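Local coordinates for manganese-dependent inorganic pyrophosphatase (Methanocaldococcus jannaschii, PDB 2EB0), which probably catalyses the manganese-dependent hydrolysis of diphosphate to two phosphates, as a family II inorganic pyrophosphatase, at residues P37-E40 with F41-K45. Residues are numbered along the deposited sequence; the frame is centred on the assembly and turned at random.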
ATOM      1  N   PRO B  37      18.328 -23.329  -5.823  1.00 26.78           N
ATOM      2  CA  PRO B  37      19.782 -23.432  -6.019  1.00 25.43           C
ATOM      3  C   PRO B  37      20.520 -22.084  -5.966  1.00 23.36           C
ATOM      4  O   PRO B  37      21.592 -21.975  -5.377  1.00 19.35           O
ATOM      5  CB  PRO B  37      19.898 -24.094  -7.392  1.00 38.53           C
ATOM      6  CG  PRO B  37      18.670 -24.949  -7.454  1.00 39.79           C
ATOM      7  CD  PRO B  37      17.606 -24.023  -6.906  1.00 37.12           C
ATOM      8  N   GLU B  38      19.937 -21.065  -6.582  1.00 23.67           N
ATOM      9  CA  GLU B  38      20.552 -19.743  -6.606  1.00 24.87           C
ATOM     10  C   GLU B  38      20.762 -19.171  -5.210  1.00 22.64           C
ATOM     11  O   GLU B  38      21.821 -18.641  -4.889  1.00 23.03           O
ATOM     12  CB  GLU B  38      19.683 -18.781  -7.414  1.00 33.54           C
ATOM     13  CG  GLU B  38      20.150 -17.332  -7.361  1.00 37.27           C
ATOM     14  CD  GLU B  38      19.056 -16.359  -7.755  1.00 40.05           C
ATOM     15  OE1 GLU B  38      18.639 -16.355  -8.930  1.00 43.41           O
ATOM     16  OE2 GLU B  38      18.602 -15.601  -6.881  1.00 40.60           O
ATOM     17  N   THR B  39      19.739 -19.277  -4.378  1.00 20.14           N
ATOM     18  CA  THR B  39      19.807 -18.757  -3.027  1.00 19.98           C
ATOM     19  C   THR B  39      20.802 -19.563  -2.195  1.00 19.23           C
ATOM     20  O   THR B  39      21.595 -18.999  -1.431  1.00 15.93           O
ATOM     21  CB  THR B  39      18.408 -18.783  -2.385  1.00 20.37           C
ATOM     22  OG1 THR B  39      17.468 -18.211  -3.307  1.00 19.95           O
ATOM     23  CG2 THR B  39      18.394 -17.980  -1.101  1.00 16.67           C
ATOM     24  N   GLU B  40      20.771 -20.882  -2.351  1.00 20.45           N
ATOM     25  CA  GLU B  40      21.701 -21.734  -1.615  1.00 23.72           C
ATOM     26  C   GLU B  40      23.120 -21.251  -1.923  1.00 21.35           C
ATOM     27  O   GLU B  40      23.946 -21.084  -1.026  1.00 19.33           O
ATOM     28  CB  GLU B  40      21.534 -23.192  -2.037  1.00 54.27           C
ATOM     29  CG  GLU B  40      22.525 -24.133  -1.394  1.00 62.59           C
ATOM     30  CD  GLU B  40      22.282 -25.577  -1.779  1.00 68.77           C
ATOM     31  OE1 GLU B  40      23.137 -26.433  -1.460  1.00 71.02           O
ATOM     32  OE2 GLU B  40      21.230 -25.854  -2.400  1.00 70.95           O
ATOM     33  N   PHE B  41      23.376 -21.012  -3.202  1.00 19.66           N
ATOM     34  CA  PHE B  41      24.667 -20.534  -3.673  1.00 19.48           C
ATOM     35  C   PHE B  41      25.030 -19.215  -2.985  1.00 19.31           C
ATOM     36  O   PHE B  41      26.120 -19.072  -2.424  1.00 18.22           O
ATOM     37  CB  PHE B  41      24.598 -20.353  -5.194  1.00 19.30           C
ATOM     38  CG  PHE B  41      25.705 -19.511  -5.768  1.00 20.25           C
ATOM     39  CD1 PHE B  41      27.035 -19.890  -5.628  1.00 18.87           C
ATOM     40  CD2 PHE B  41      25.407 -18.352  -6.483  1.00 18.23           C
ATOM     41  CE1 PHE B  41      28.057 -19.131  -6.193  1.00 20.33           C
ATOM     42  CE2 PHE B  41      26.413 -17.589  -7.050  1.00 18.51           C
ATOM     43  CZ  PHE B  41      27.744 -17.974  -6.907  1.00 19.92           C
ATOM     44  N   VAL B  42      24.102 -18.265  -3.016  1.00 22.23           N
ATOM     45  CA  VAL B  42      24.313 -16.954  -2.412  1.00 22.02           C
ATOM     46  C   VAL B  42      24.537 -17.024  -0.898  1.00 22.71           C
ATOM     47  O   VAL B  42      25.415 -16.338  -0.363  1.00 23.17           O
ATOM     48  CB  VAL B  42      23.121 -16.002  -2.747  1.00 14.84           C
ATOM     49  CG1 VAL B  42      23.190 -14.736  -1.923  1.00 15.81           C
ATOM     50  CG2 VAL B  42      23.156 -15.647  -4.218  1.00 11.82           C
ATOM     51  N   LEU B  43      23.761 -17.856  -0.209  1.00 23.04           N
ATOM     52  CA  LEU B  43      23.911 -18.000   1.239  1.00 22.89           C
ATOM     53  C   LEU B  43      25.278 -18.581   1.577  1.00 24.69           C
ATOM     54  O   LEU B  43      26.011 -18.042   2.413  1.00 25.45           O
ATOM     55  CB  LEU B  43      22.828 -18.917   1.803  1.00 19.91           C
ATOM     56  CG  LEU B  43      21.383 -18.446   1.658  1.00 20.99           C
ATOM     57  CD1 LEU B  43      20.476 -19.450   2.336  1.00 19.22           C
ATOM     58  CD2 LEU B  43      21.222 -17.064   2.271  1.00 21.81           C
ATOM     59  N   ARG B  44      25.616 -19.691   0.932  1.00 19.51           N
ATOM     60  CA  ARG B  44      26.910 -20.316   1.161  1.00 20.18           C
ATOM     61  C   ARG B  44      28.030 -19.305   0.873  1.00 19.24           C
ATOM     62  O   ARG B  44      29.004 -19.207   1.614  1.00 17.10           O
ATOM     63  CB  ARG B  44      27.076 -21.537   0.253  1.00 37.56           C
ATOM     64  CG  ARG B  44      28.496 -22.097   0.235  1.00 41.14           C
ATOM     65  CD  ARG B  44      28.627 -23.343  -0.627  1.00 43.56           C
ATOM     66  NE  ARG B  44      28.031 -24.519  -0.001  1.00 49.27           N
ATOM     67  CZ  ARG B  44      26.809 -24.971  -0.257  1.00 53.82           C
ATOM     68  NH1 ARG B  44      26.033 -24.347  -1.137  1.00 54.48           N
ATOM     69  NH2 ARG B  44      26.364 -26.057   0.368  1.00 56.28           N
ATOM     70  N   LYS B  45      27.870 -18.542  -0.199  1.00 27.52           N
ATOM     71  CA  LYS B  45      28.883 -17.571  -0.582  1.00 29.20           C
ATOM     72  C   LYS B  45      29.227 -16.575   0.514  1.00 29.42           C
ATOM     73  O   LYS B  45      30.399 -16.316   0.766  1.00 29.03           O
ATOM     74  CB  LYS B  45      28.443 -16.818  -1.839  1.00 22.15           C
ATOM     75  CG  LYS B  45      29.475 -15.843  -2.369  1.00 22.66           C
ATOM     76  CD  LYS B  45      29.083 -15.374  -3.760  1.00 24.74           C
ATOM     77  CE  LYS B  45      30.181 -14.553  -4.413  1.00 26.04           C
ATOM     78  NZ  LYS B  45      30.254 -13.179  -3.872  1.00 25.53           N
TER
HETATM   79  O   HOH W   1      23.220 -27.249   1.046  1.00 49.42           O
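Glu40 and Arg44 run side by side on the exposed face of a helix, one turn apart. The Glu40 chain is fully extended, with CG anti to the backbone N (chi1 176°). The Arg44 chain bends at chi3 (-74°), which brings its guanidinium back to the carboxylate. Glu40 OE1 forms a long salt bridge to Arg44 NH1 at 3.6 Å. The carboxylate and guanidinium planes are 44° apart, so the two groups do not pair flat. A water donates to Glu40 OE1 at 2.6 Å and weakly accepts from Arg44 NH2. Arg44 NH1 also lies 3.5 Å from Glu40 CG.

On the buried face Thr39 and Leu43 point the same way. Thr39 CG2 meets Leu43 CG at 4.1 Å, and both side chains pack on Ile15 of helix 12-25. Leu43 also touches Leu139 of helix 134-148; an alanine in place of Leu43 would probably open a gap toward Ile15 and Leu139 and cost Thr39 CG2 one apolar neighbour. Val42 CG2 sits 3.3 Å from Glu38 O.

Four backbone bonds hold the turns, from Phe41, Val42, Leu43 and Arg44 to the carbonyls four residues earlier. The shortest is Leu43 N to Thr39 O, 2.7 Å. Outside, Thr12 OG1 bonds both Thr39 OG1 and Glu38 OE2. Lys187 forms a salt bridge with Glu38, whose side chain is about 9 Å from a bound manganese. The Glu40-Arg44 and Thr39-Leu43 pairs and the backbone bonds are i to i+4 contacts of an alpha-helix, the one linking parallel strands 28-31 and 52-53 in a beta-alpha-beta unit of the DHH domain.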